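Local coordinates for subtilisin-like protein (Prochloron didemni, PDB 3ZXY) that probably cleaves peptide bonds as a serine-type endopeptidase of the subtilisin family, this chain being the protease domain of the longer PatA protein, at residues 227-230 and 234-237; 114-119 and 145-150; 194-197 and 203-206. The protein carries 1 engineered substitution. One frame throughout, in Å; residues are numbered along the deposited sequence.

Overall arrangement
All three contacts lie near the surface of one subtilase domain, about 17 to 18 Å from its centre, and none touches another. Contact 2 comes first along the chain; it joins strand 115-117 to the loop after strand 139-143 of the parallel sheet. The hairpin of contact 3 follows, the centres of contacts 2 and 3 being 25 Å apart, and contact 1 closes the series at the loop between helices 210-230 and 237-247. Contacts 1 and 2 lie on opposite sides of the chain's centre, 32 Å apart between contact centres. Strand 204-207 leads into helix 210-230, so the chain passes from contact 3 through the engineered Ala211 of the predicted charge relay before reaching contact 1.

Contact 1 (227-230 and 234-237); sequences EQVR and TPDP
Gln228 sets its CG anti to its own carbonyl carbon, beside the backbone N (chi1 -70°), and stays extended from there, which carries its amide from the last turn of helix 210-230 across to Pro235 and Asp236. The setting is a helix-loop-helix junction: three residues separate the segments, and Asp236 is the N-cap of helix 237-247. At the tip of the glutamine, OE1 accepts the N-H of Asp236 (N to OE1 2.8 Å), with the donor tilted 30° from the carbonyl plane. The buried Gln228 side chain thus meets the chain where the next helix starts, and it also touches Lys239, Val240 and Leu276. Asp236 CG stands anti to its backbone N (chi1 -171°), leading the carboxylate away from the glutamine, and OD1 is held by the backbone N of Lys239 and the side-chain amide of Asn137. One residue thereby serves both helices, its N-H joined to the first and its carboxylate capping the second. Beside this polar link lies a small apolar one, in which the Val229 branch next to the backbone N meets the Pro235 ring, CG2 to CG, at 3.7 Å.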
ATOM      1  N   GLU A 227      12.357  -7.044   9.533  1.00 13.90           N
ATOM      2  CA  GLU A 227      12.768  -7.325  10.903  1.00 14.74           C
ATOM      3  C   GLU A 227      12.573  -8.795  11.266  1.00 14.83           C
ATOM      4  O   GLU A 227      13.405  -9.379  11.949  1.00 15.17           O
ATOM      5  CB  GLU A 227      12.015  -6.415  11.873  1.00 15.24           C
ATOM      6  CG  GLU A 227      12.730  -6.260  13.206  1.00 16.86           C
ATOM      7  CD  GLU A 227      14.060  -5.531  13.075  1.00 19.27           C
ATOM      8  OE1 GLU A 227      14.216  -4.678  12.158  1.00 21.15           O
ATOM      9  OE2 GLU A 227      14.964  -5.805  13.890  1.00 21.69           O
ATOM     10  N   GLN A 228      11.472  -9.398  10.834  1.00 14.34           N
ATOM     11  CA  GLN A 228      11.272 -10.814  11.067  1.00 15.20           C
ATOM     12  C   GLN A 228      12.417 -11.621  10.478  1.00 16.15           C
ATOM     13  O   GLN A 228      12.951 -12.516  11.140  1.00 16.84           O
ATOM     14  CB  GLN A 228       9.926 -11.290  10.506  1.00 14.92           C
ATOM     15  CG  GLN A 228       8.727 -10.776  11.280  1.00 14.77           C
ATOM     16  CD  GLN A 228       7.396 -11.150  10.657  1.00 15.59           C
ATOM     17  OE1 GLN A 228       7.284 -11.319   9.455  1.00 15.13           O
ATOM     18  NE2 GLN A 228       6.352 -11.221  11.486  1.00 16.78           N
ATOM     19  N   VAL A 229      12.811 -11.312   9.239  1.00 16.32           N
ATOM     20  CA  VAL A 229      13.925 -12.011   8.593  1.00 17.80           C
ATOM     21  C   VAL A 229      15.214 -11.860   9.424  1.00 18.59           C
ATOM     22  O   VAL A 229      15.955 -12.821   9.649  1.00 19.47           O
ATOM     23  CB  VAL A 229      14.157 -11.491   7.164  1.00 18.04           C
ATOM     24  CG1 VAL A 229      15.396 -12.109   6.527  1.00 19.68           C
ATOM     25  CG2 VAL A 229      12.929 -11.774   6.311  1.00 18.14           C
ATOM     26  N   ARG A 230      15.484 -10.643   9.879  1.00 18.04           N
ATOM     27  CA  ARG A 230      16.680 -10.399  10.675  1.00 19.20           C
ATOM     28  C   ARG A 230      16.693 -11.265  11.938  1.00 19.44           C
ATOM     29  O   ARG A 230      17.744 -11.765  12.359  1.00 20.27           O
ATOM     30  CB  ARG A 230      16.743  -8.935  11.076  1.00 19.18           C
ATOM     31  CG  ARG A 230      17.787  -8.691  12.126  1.00 20.46           C
ATOM     32  CD  ARG A 230      17.951  -7.242  12.417  1.00 20.65           C
ATOM     33  NE  ARG A 230      18.976  -7.107  13.428  1.00 21.72           N
ATOM     34  CZ  ARG A 230      18.762  -6.756  14.685  1.00 21.45           C
ATOM     35  NH1 ARG A 230      17.540  -6.441  15.091  1.00 21.51           N
ATOM     36  NH2 ARG A 230      19.789  -6.644  15.502  1.00 21.61           N
ATOM     37  N   THR A 234      10.474 -16.802   9.742  1.00 24.75           N
ATOM     38  CA  THR A 234       9.865 -16.812   8.422  1.00 24.09           C
ATOM     39  C   THR A 234       8.996 -15.557   8.295  1.00 21.40           C
ATOM     40  O   THR A 234       8.226 -15.269   9.192  1.00 21.43           O
ATOM     41  CB  THR A 234       8.968 -18.044   8.238  1.00 25.62           C
ATOM     42  OG1 THR A 234       9.720 -19.226   8.522  1.00 27.71           O
ATOM     43  CG2 THR A 234       8.437 -18.109   6.812  1.00 26.28           C
ATOM     44  N   PRO A 235       9.127 -14.806   7.191  1.00 20.14           N
ATOM     45  CA  PRO A 235       8.242 -13.643   7.070  1.00 18.56           C
ATOM     46  C   PRO A 235       6.763 -14.044   7.122  1.00 17.66           C
ATOM     47  O   PRO A 235       6.376 -15.038   6.518  1.00 18.60           O
ATOM     48  CB  PRO A 235       8.582 -13.073   5.688  1.00 19.18           C
ATOM     49  CG  PRO A 235       9.873 -13.670   5.286  1.00 20.76           C
ATOM     50  CD  PRO A 235      10.031 -14.946   6.037  1.00 21.12           C
ATOM     51  N   ASP A 236       5.961 -13.262   7.844  1.00 15.82           N
ATOM     52  CA  ASP A 236       4.560 -13.608   8.095  1.00 15.48           C
ATOM     53  C   ASP A 236       3.706 -12.362   7.907  1.00 13.62           C
ATOM     54  O   ASP A 236       3.457 -11.604   8.860  1.00 12.83           O
ATOM     55  CB  ASP A 236       4.427 -14.168   9.515  1.00 16.27           C
ATOM     56  CG  ASP A 236       3.059 -14.765   9.809  1.00 17.51           C
ATOM     57  OD1 ASP A 236       2.080 -14.504   9.068  1.00 18.00           O
ATOM     58  OD2 ASP A 236       2.960 -15.504  10.844  1.00 19.40           O
ATOM     59  N   PRO A 237       3.290 -12.115   6.660  1.00 13.07           N
ATOM     60  CA  PRO A 237       2.555 -10.908   6.351  1.00 12.35           C
ATOM     61  C   PRO A 237       1.268 -10.741   7.144  1.00 12.45           C
ATOM     62  O   PRO A 237       0.962  -9.612   7.562  1.00 11.59           O
ATOM     63  CB  PRO A 237       2.310 -11.030   4.843  1.00 12.64           C
ATOM     64  CG  PRO A 237       3.555 -11.746   4.386  1.00 13.17           C
ATOM     65  CD  PRO A 237       3.753 -12.799   5.440  1.00 13.72           C
TER

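Contact 2 (114-119 and 145-150); sequences GELTDF and GNNGCD
The carboxamide of Asn147 is the flat group here, and Leu116 reaches it with a methyl that stands well off the amide plane: CD2 is 4.0 Å from ND2 of Asn147. The other end of the same amide is committed outside the pair, since OD1 accepts hydrogen bonds from Asn178 and from NE2 of His153. These two partners, rather than the leucine, would fix the turn of the group. Leu116 CG lies anti to the backbone N (chi1 -176°), which projects the fork of the side chain over the loop. Its second methyl faces sulfur, CD1 lying 4.4 Å from SG of Cys149, a long apolar approach. That sulfur is half of the disulfide to Cys151, which spans a single intervening residue. The leucine therefore rests with one branch off the face of the amide, at its ND2 end, and with the other beside a disulfide, and it also touches Cys151 and His153.

In the fold, strand 115-117 pairs antiparallel with strand 152-154, through backbone bonds of Glu115 with Val154 and Thr117 with Leu152; the loop 145-150 brings Asn147 and Cys149 against the Leu116 side chain of that small sheet. The loop begins with Gly145-Asn146, the sequence in which subtilases usually carry the asparagine of the oxyanion hole, and Asn146 OD1 accepts the backbone N-H of Thr210, next to the engineered Ala211. The side chain of Asn147 is about 11 Å from that of Ala211. With 97 Å² buried and only loose van der Waals touches between the two segments, the contact itself probably adds little cohesion; the disulfide, the paired strands and the bonds to Asn147 OD1 are the firmer ties.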
ATOM      1  N   GLY A 114      -9.502   1.325  -5.772  1.00 14.06           N
ATOM      2  CA  GLY A 114     -10.646   0.498  -5.427  1.00 13.96           C
ATOM      3  C   GLY A 114     -11.903   1.059  -6.038  1.00 14.86           C
ATOM      4  O   GLY A 114     -11.848   1.965  -6.875  1.00 15.44           O
ATOM      5  N   GLU A 115     -13.034   0.494  -5.632  1.00 14.96           N
ATOM      6  CA  GLU A 115     -14.337   0.876  -6.142  1.00 16.28           C
ATOM      7  C   GLU A 115     -15.285   0.989  -4.961  1.00 14.92           C
ATOM      8  O   GLU A 115     -15.282   0.138  -4.077  1.00 13.59           O
ATOM      9  CB  GLU A 115     -14.860  -0.192  -7.123  1.00 18.92           C
ATOM     10  CG  GLU A 115     -16.235   0.097  -7.695  1.00 22.10           C
ATOM     11  CD  GLU A 115     -16.546  -0.662  -8.972  1.00 24.84           C
ATOM     12  OE1 GLU A 115     -15.902  -1.701  -9.243  1.00 25.97           O
ATOM     13  OE2 GLU A 115     -17.444  -0.200  -9.719  1.00 29.67           O
ATOM     14  N   LEU A 116     -16.119   2.020  -4.966  1.00 14.71           N
ATOM     15  CA  LEU A 116     -17.150   2.197  -3.971  1.00 15.06           C
ATOM     16  C   LEU A 116     -18.219   1.112  -4.122  1.00 16.39           C
ATOM     17  O   LEU A 116     -18.592   0.755  -5.248  1.00 17.05           O
ATOM     18  CB  LEU A 116     -17.785   3.585  -4.148  1.00 15.54           C
ATOM     19  CG  LEU A 116     -18.844   4.038  -3.162  1.00 15.75           C
ATOM     20  CD1 LEU A 116     -18.264   4.194  -1.772  1.00 15.17           C
ATOM     21  CD2 LEU A 116     -19.467   5.350  -3.663  1.00 16.42           C
ATOM     22  N   THR A 117     -18.720   0.629  -2.979  1.00 16.81           N
ATOM     23  CA  THR A 117     -19.699  -0.453  -2.901  1.00 18.61           C
ATOM     24  C   THR A 117     -20.798  -0.082  -1.919  1.00 20.08           C
ATOM     25  O   THR A 117     -20.668   0.897  -1.192  1.00 20.21           O
ATOM     26  CB  THR A 117     -19.058  -1.737  -2.362  1.00 18.59           C
ATOM     27  OG1 THR A 117     -18.708  -1.539  -0.981  1.00 18.37           O
ATOM     28  CG2 THR A 117     -17.843  -2.109  -3.165  1.00 18.43           C
ATOM     29  N   ASP A 118     -21.888  -0.851  -1.904  1.00 21.55           N
ATOM     30  CA  ASP A 118     -22.931  -0.689  -0.884  1.00 23.18           C
ATOM     31  C   ASP A 118     -22.507  -1.268   0.482  1.00 22.84           C
ATOM     32  O   ASP A 118     -22.704  -0.619   1.517  1.00 23.94           O
ATOM     33  CB  ASP A 118     -24.231  -1.371  -1.327  1.00 25.31           C
ATOM     34  CG  ASP A 118     -24.948  -0.621  -2.426  1.00 26.98           C
ATOM     35  OD1 ASP A 118     -24.644   0.567  -2.645  1.00 27.83           O
ATOM     36  OD2 ASP A 118     -25.842  -1.223  -3.059  1.00 29.72           O
ATOM     37  N   PHE A 119     -21.940  -2.473   0.458  1.00 21.86           N
ATOM     38  CA  PHE A 119     -21.674  -3.280   1.654  1.00 21.55           C
ATOM     39  C   PHE A 119     -20.339  -3.988   1.650  1.00 20.41           C
ATOM     40  O   PHE A 119     -20.161  -4.926   2.417  1.00 21.86           O
ATOM     41  CB  PHE A 119     -22.693  -4.404   1.755  1.00 23.75           C
ATOM     42  CG  PHE A 119     -24.084  -3.931   1.826  1.00 24.66           C
ATOM     43  CD1 PHE A 119     -24.513  -3.228   2.928  1.00 24.99           C
ATOM     44  CD2 PHE A 119     -24.955  -4.168   0.795  1.00 26.72           C
ATOM     45  CE1 PHE A 119     -25.800  -2.771   3.006  1.00 26.59           C
ATOM     46  CE2 PHE A 119     -26.254  -3.727   0.859  1.00 27.70           C
ATOM     47  CZ  PHE A 119     -26.680  -3.024   1.971  1.00 27.81           C
ATOM     48  N   GLY A 145     -10.436   4.859   0.349  1.00  8.78           N
ATOM     49  CA  GLY A 145     -11.227   5.782  -0.460  1.00  9.04           C
ATOM     50  C   GLY A 145     -11.436   7.116   0.222  1.00  9.00           C
ATOM     51  O   GLY A 145     -11.440   7.200   1.452  1.00  8.92           O
ATOM     52  N   ASN A 146     -11.674   8.153  -0.579  1.00  9.20           N
ATOM     53  CA  ASN A 146     -11.687   9.539  -0.101  1.00  9.48           C
ATOM     54  C   ASN A 146     -13.074  10.150   0.036  1.00  9.78           C
ATOM     55  O   ASN A 146     -13.202  11.346   0.304  1.00 10.01           O
ATOM     56  CB  ASN A 146     -10.883  10.438  -1.033  1.00 10.21           C
ATOM     57  CG  ASN A 146      -9.438  10.038  -1.185  1.00 10.15           C
ATOM     58  OD1 ASN A 146      -8.898   9.262  -0.390  1.00 10.29           O
ATOM     59  ND2 ASN A 146      -8.785  10.593  -2.213  1.00 11.50           N
ATOM     60  N   ASN A 147     -14.133   9.364  -0.155  1.00  9.82           N
ATOM     61  CA  ASN A 147     -15.474   9.945  -0.198  1.00 10.64           C
ATOM     62  C   ASN A 147     -15.848  10.655   1.111  1.00 10.98           C
ATOM     63  O   ASN A 147     -16.602  11.638   1.115  1.00 12.08           O
ATOM     64  CB  ASN A 147     -16.542   8.889  -0.555  1.00 11.01           C
ATOM     65  CG  ASN A 147     -16.146   8.021  -1.743  1.00 11.14           C
ATOM     66  OD1 ASN A 147     -15.241   7.174  -1.639  1.00 10.94           O
ATOM     67  ND2 ASN A 147     -16.818   8.241  -2.886  1.00 12.14           N
ATOM     68  N   GLY A 148     -15.358  10.114   2.219  1.00 10.79           N
ATOM     69  CA  GLY A 148     -15.659  10.665   3.533  1.00 11.55           C
ATOM     70  C   GLY A 148     -16.939  10.147   4.139  1.00 12.40           C
ATOM     71  O   GLY A 148     -17.462  10.740   5.085  1.00 13.09           O
ATOM     72  N   CYS A 149     -17.421   9.023   3.622  1.00 13.14           N
ATOM     73  CA  CYS A 149     -18.699   8.456   4.031  1.00 14.73           C
ATOM     74  C   CYS A 149     -18.533   7.228   4.894  1.00 13.25           C
ATOM     75  O   CYS A 149     -17.459   6.637   4.967  1.00 11.79           O
ATOM     76  CB  CYS A 149     -19.581   8.062   2.829  1.00 17.53           C
ATOM     77  SG  CYS A 149     -18.938   7.255   1.343  1.00 23.83           S
ATOM     78  N   ASP A 150     -19.643   6.865   5.521  1.00 13.44           N
ATOM     79  CA  ASP A 150     -19.784   5.616   6.255  1.00 13.35           C
ATOM     80  C   ASP A 150     -20.012   4.558   5.180  1.00 13.66           C
ATOM     81  O   ASP A 150     -21.130   4.078   4.979  1.00 14.82           O
ATOM     82  CB  ASP A 150     -20.980   5.751   7.203  1.00 14.19           C
ATOM     83  CG  ASP A 150     -21.254   4.507   8.013  1.00 14.42           C
ATOM     84  OD1 ASP A 150     -20.373   3.613   8.031  1.00 13.96           O
ATOM     85  OD2 ASP A 150     -22.337   4.435   8.614  1.00 15.42           O
TER

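Contact 3 (194-197 and 203-206); sequences DILG and GTER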
ATOM      1  N   ASP A 194      -0.474  15.980   1.843  1.00 19.02           N
ATOM      2  CA  ASP A 194       0.739  16.579   1.279  1.00 20.21           C
ATOM      3  C   ASP A 194       1.942  15.639   1.371  1.00 18.51           C
ATOM      4  O   ASP A 194       3.036  16.012   1.833  1.00 18.88           O
ATOM      5  CB  ASP A 194       1.011  17.924   1.948  1.00 22.56           C
ATOM      6  CG  ASP A 194      -0.102  18.929   1.707  1.00 25.20           C
ATOM      7  OD1 ASP A 194      -0.677  18.926   0.595  1.00 26.76           O
ATOM      8  OD2 ASP A 194      -0.386  19.741   2.619  1.00 28.37           O
ATOM      9  N   ILE A 195       1.742  14.416   0.897  1.00 16.51           N
ATOM     10  CA  ILE A 195       2.778  13.398   0.893  1.00 15.83           C
ATOM     11  C   ILE A 195       3.690  13.560  -0.333  1.00 16.21           C
ATOM     12  O   ILE A 195       3.205  13.613  -1.478  1.00 16.05           O
ATOM     13  CB  ILE A 195       2.168  11.972   0.897  1.00 14.86           C
ATOM     14  CG1 ILE A 195       1.154  11.788   2.035  1.00 14.87           C
ATOM     15  CG2 ILE A 195       3.263  10.916   0.955  1.00 14.48           C
ATOM     16  CD1 ILE A 195       1.687  12.166   3.400  1.00 15.65           C
ATOM     17  N   LEU A 196       4.997  13.661  -0.080  1.00 16.46           N
ATOM     18  CA  LEU A 196       5.994  13.874  -1.146  1.00 17.14           C
ATOM     19  C   LEU A 196       6.145  12.622  -2.004  1.00 16.54           C
ATOM     20  O   LEU A 196       6.206  11.503  -1.498  1.00 16.60           O
ATOM     21  CB  LEU A 196       7.344  14.230  -0.521  1.00 17.93           C
ATOM     22  CG  LEU A 196       8.474  14.612  -1.483  1.00 19.11           C
ATOM     23  CD1 LEU A 196       8.166  15.888  -2.255  1.00 20.08           C
ATOM     24  CD2 LEU A 196       9.762  14.742  -0.688  1.00 19.88           C
ATOM     25  N   GLY A 197       6.165  12.809  -3.318  1.00 16.71           N
ATOM     26  CA  GLY A 197       6.435  11.703  -4.224  1.00 16.35           C
ATOM     27  C   GLY A 197       6.944  12.223  -5.555  1.00 17.23           C
ATOM     28  O   GLY A 197       6.944  13.424  -5.809  1.00 18.44           O
ATOM     29  N   GLY A 203      11.018  15.727 -11.254  1.00 27.60           N
ATOM     30  CA  GLY A 203      10.430  16.610 -10.268  1.00 26.87           C
ATOM     31  C   GLY A 203       9.659  15.838  -9.218  1.00 24.85           C
ATOM     32  O   GLY A 203       9.594  14.606  -9.240  1.00 23.07           O
ATOM     33  N   THR A 204       9.104  16.576  -8.271  1.00 24.56           N
ATOM     34  CA  THR A 204       8.320  15.974  -7.201  1.00 23.37           C
ATOM     35  C   THR A 204       7.063  16.780  -6.986  1.00 23.47           C
ATOM     36  O   THR A 204       6.946  17.912  -7.457  1.00 24.45           O
ATOM     37  CB  THR A 204       9.103  15.926  -5.881  1.00 23.50           C
ATOM     38  OG1 THR A 204       9.423  17.261  -5.466  1.00 25.02           O
ATOM     39  CG2 THR A 204      10.389  15.125  -6.060  1.00 23.96           C
ATOM     40  N   GLU A 205       6.125  16.183  -6.260  1.00 22.59           N
ATOM     41  CA  GLU A 205       4.876  16.844  -5.930  1.00 23.53           C
ATOM     42  C   GLU A 205       4.390  16.292  -4.603  1.00 21.45           C
ATOM     43  O   GLU A 205       4.696  15.153  -4.279  1.00 19.55           O
ATOM     44  CB  GLU A 205       3.827  16.568  -7.009  1.00 25.86           C
ATOM     45  CG  GLU A 205       2.520  17.306  -6.785  1.00 28.60           C
ATOM     46  CD  GLU A 205       1.696  17.465  -8.051  1.00 31.56           C
ATOM     47  OE1 GLU A 205       1.952  16.731  -9.034  1.00 33.86           O
ATOM     48  OE2 GLU A 205       0.787  18.335  -8.059  1.00 35.43           O
ATOM     49  N   ARG A 206       3.655  17.112  -3.851  1.00 21.07           N
ATOM     50  CA  ARG A 206       2.961  16.651  -2.639  1.00 20.11           C
ATOM     51  C   ARG A 206       1.474  16.478  -2.899  1.00 19.10           C
ATOM     52  O   ARG A 206       0.788  17.417  -3.340  1.00 19.82           O
ATOM     53  CB  ARG A 206       3.177  17.627  -1.488  1.00 21.44           C
ATOM     54  CG  ARG A 206       4.622  17.614  -1.019  1.00 22.60           C
ATOM     55  CD  ARG A 206       4.871  18.487   0.200  1.00 24.12           C
ATOM     56  NE  ARG A 206       6.249  18.348   0.680  1.00 25.01           N
ATOM     57  CZ  ARG A 206       6.687  17.422   1.534  1.00 24.72           C
ATOM     58  NH1 ARG A 206       5.877  16.507   2.074  1.00 23.37           N
ATOM     59  NH2 ARG A 206       7.977  17.413   1.865  1.00 25.89           N
TER
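Leu196 and Arg206 face each other as the non-hydrogen-bonded pair of a two-stranded antiparallel beta hairpin, strands 195-198 and 204-207, and their side chains share one side of it. The tight part is the backbone. Gly197 and Glu205 form the neighbouring hydrogen-bonded pair: Gly197 N gives to Glu205 O at 2.9 Å, and Glu205 N gives back to Gly197 O at the same 2.9 Å. Glu205 O also accepts His54 NE2, so two donors grip it. Asp194 and Ile195 both face Leu207 in a G1 beta bulge, and Asp194 takes up the left-handed conformation (phi 54°) expected at its first position.

The side-chain touches are looser. Thr204 meets the leucine diagonally, its OG1 3.7 Å from Leu196 CD1. Glu205 points to the other side of the hairpin, where it meets Lys199. The carboxylate of Asp194 makes no salt bridge with Arg206, OD1 staying 7.0 Å from NE. The exception is the arginine's bond to the aspartate's backbone. Arg206 CG stands anti to the carbonyl carbon (chi1 -68°) and the chain then runs extended to NE, reaching across strand 195-198 to lay one guanidinium face over Leu196 CB. At the edge, Arg206 NH1 meets Asp194 O at 2.9 Å, the oxygen only 1° out of the guanidinium plane.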